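Local coordinates for uncharacterized protein AF_1796 (PDB 1VIM) that is of unknown function but probably binds a carbohydrate derivative and may act as an isomerase, at residues L72-Y77 and A175-Q180. Residues are numbered along the deposited sequence; the frame is centred on the assembly and turned at random.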
loop_
_atom_site.group_PDB
_atom_site.type_symbol
_atom_site.label_atom_id
_atom_site.label_comp_id
_atom_site.label_asym_id
_atom_site.label_seq_id
_atom_site.Cartn_x
_atom_site.Cartn_y
_atom_site.Cartn_z
ATOM N N LEU A 72 -12.409 12.340 12.178
ATOM C CA LEU A 72 -12.653 13.465 13.085
ATOM C C LEU A 72 -12.694 14.814 12.370
ATOM O O LEU A 72 -13.019 15.845 13.012
ATOM C CB LEU A 72 -11.583 13.493 14.186
ATOM C CG LEU A 72 -11.563 12.288 15.132
ATOM C CD1 LEU A 72 -10.342 12.372 16.048
ATOM C CD2 LEU A 72 -12.801 12.253 15.956
ATOM N N GLY A 73 -12.340 14.829 11.085
ATOM C CA GLY A 73 -12.416 16.043 10.282
ATOM C C GLY A 73 -11.107 16.780 10.100
ATOM O O GLY A 73 -11.102 17.878 9.538
ATOM N N TYR A 74 -9.986 16.174 10.510
ATOM C CA TYR A 74 -8.689 16.803 10.264
ATOM C C TYR A 74 -8.237 16.592 8.825
ATOM O O TYR A 74 -8.646 15.620 8.154
ATOM C CB TYR A 74 -7.602 16.246 11.201
ATOM C CG TYR A 74 -7.803 16.593 12.659
ATOM C CD1 TYR A 74 -7.450 17.847 13.136
ATOM C CD2 TYR A 74 -8.353 15.678 13.546
ATOM C CE1 TYR A 74 -7.645 18.187 14.470
ATOM C CE2 TYR A 74 -8.542 15.999 14.897
ATOM C CZ TYR A 74 -8.182 17.253 15.341
ATOM O OH TYR A 74 -8.355 17.577 16.670
ATOM N N THR A 75 -7.342 17.462 8.380
ATOM C CA THR A 75 -6.638 17.276 7.127
ATOM C C THR A 75 -5.365 16.496 7.457
ATOM O O THR A 75 -4.476 16.982 8.160
ATOM C CB THR A 75 -6.280 18.623 6.506
ATOM O OG1 THR A 75 -7.507 19.313 6.211
ATOM C CG2 THR A 75 -5.616 18.430 5.165
ATOM N N VAL A 76 -5.300 15.271 6.959
ATOM C CA VAL A 76 -4.273 14.333 7.403
ATOM C C VAL A 76 -3.773 13.502 6.228
ATOM O O VAL A 76 -4.515 13.186 5.310
ATOM C CB VAL A 76 -4.792 13.444 8.570
ATOM C CG1 VAL A 76 -6.047 12.705 8.189
ATOM C CG2 VAL A 76 -3.727 12.506 9.115
ATOM N N TYR A 77 -2.503 13.118 6.309
ATOM C CA TYR A 77 -1.850 12.315 5.260
ATOM C C TYR A 77 -0.909 11.332 5.892
ATOM O O TYR A 77 -0.399 11.545 6.988
ATOM C CB TYR A 77 -1.027 13.205 4.330
ATOM C CG TYR A 77 -1.794 14.364 3.787
ATOM C CD1 TYR A 77 -2.713 14.196 2.764
ATOM C CD2 TYR A 77 -1.583 15.655 4.318
ATOM C CE1 TYR A 77 -3.437 15.369 2.278
ATOM C CE2 TYR A 77 -2.267 16.749 3.854
ATOM C CZ TYR A 77 -3.171 16.598 2.881
ATOM O OH TYR A 77 -3.747 17.806 2.484
ATOM N N ALA A 175 -10.746 9.067 21.468
ATOM C CA ALA A 175 -11.882 9.211 22.372
ATOM C C ALA A 175 -11.848 10.588 23.043
ATOM O O ALA A 175 -12.888 11.242 23.203
ATOM C CB ALA A 175 -11.843 8.109 23.394
ATOM N N GLU A 176 -10.668 11.014 23.469
ATOM C CA GLU A 176 -10.510 12.297 24.153
ATOM C C GLU A 176 -10.806 13.465 23.223
ATOM O O GLU A 176 -11.528 14.405 23.594
ATOM C CB GLU A 176 -9.097 12.395 24.713
ATOM C CG GLU A 176 -8.797 13.702 25.430
ATOM C CD GLU A 176 -9.598 13.900 26.708
ATOM O OE1 GLU A 176 -10.131 12.915 27.272
ATOM O OE2 GLU A 176 -9.674 15.077 27.145
ATOM N N ILE A 177 -10.275 13.414 22.004
ATOM C CA ILE A 177 -10.565 14.456 21.020
ATOM C C ILE A 177 -12.053 14.502 20.688
ATOM O O ILE A 177 -12.630 15.590 20.566
ATOM C CB ILE A 177 -9.694 14.273 19.749
ATOM C CG1 ILE A 177 -8.209 14.477 20.090
ATOM C CG2 ILE A 177 -10.129 15.269 18.670
ATOM C CD1 ILE A 177 -7.219 13.988 19.026
ATOM N N MET A 178 -12.699 13.350 20.588
ATOM C CA MET A 178 -14.142 13.363 20.316
ATOM C C MET A 178 -14.896 14.091 21.410
ATOM O O MET A 178 -15.771 14.906 21.119
ATOM C CB MET A 178 -14.688 11.956 20.194
ATOM C CG MET A 178 -14.259 11.251 18.916
ATOM S SD MET A 178 -14.686 9.518 18.940
ATOM C CE MET A 178 -16.535 9.607 18.799
ATOM N N MET A 179 -14.553 13.793 22.658
ATOM C CA MET A 179 -15.163 14.474 23.802
ATOM C C MET A 179 -14.950 15.984 23.709
ATOM O O MET A 179 -15.919 16.759 23.854
ATOM C CB MET A 179 -14.649 13.895 25.130
ATOM C CG MET A 179 -15.233 14.561 26.388
ATOM S SD MET A 179 -14.262 15.984 26.898
ATOM C CE MET A 179 -15.160 16.511 28.356
ATOM N N GLN A 180 -13.718 16.419 23.453
ATOM C CA GLN A 180 -13.389 17.851 23.410
ATOM C C GLN A 180 -14.125 18.588 22.312
ATOM O O GLN A 180 -14.519 19.752 22.492
ATOM C CB GLN A 180 -11.885 18.073 23.258
ATOM C CG GLN A 180 -11.087 17.656 24.471
ATOM C CD GLN A 180 -9.623 18.017 24.376
ATOM O OE1 GLN A 180 -9.197 18.702 23.444
ATOM N NE2 GLN A 180 -8.852 17.582 25.355
#
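The OH of Tyr-74 hydrogen-bonds to Asp-45 OD1 on helix 34-46 and, across the contact, rests against CG2 of Ile-177 at 3.5 Å. That methyl comes in at the edge of the phenol, near the ring plane, and CE2 of Tyr-74 is 4.2 Å from the same CG2. The ring's pi system also takes a cation-pi contact from Lys-181. Ile-177 can present CG2 here because that branch stands anti to its backbone N. Two residues before Tyr-74, CD1 of Leu-72 meets Ile-177 CG2 at 3.9 Å, and the two side chains cross at about a right angle. The other Leu-72 methyl, CD2, presses on CG of Met-178 at 3.4 Å, tighter than a usual carbon-carbon contact. In this SIS domain a Schellman motif, with Gly-73 at positive phi (100°), ends helix 56-71, and the chain runs on into strand 76-78, outermost within this chain in the parallel sheet; the turn packs on the end of helix 160-181. Further round that helix, Gln-180 NE2 donates to the anti lone pair of Glu-176 OE2 (3.2 Å); OE2 is also bonded to His-11 ND1 of a second subunit, and OE1 to the backbone N of that subunit's Leu-14.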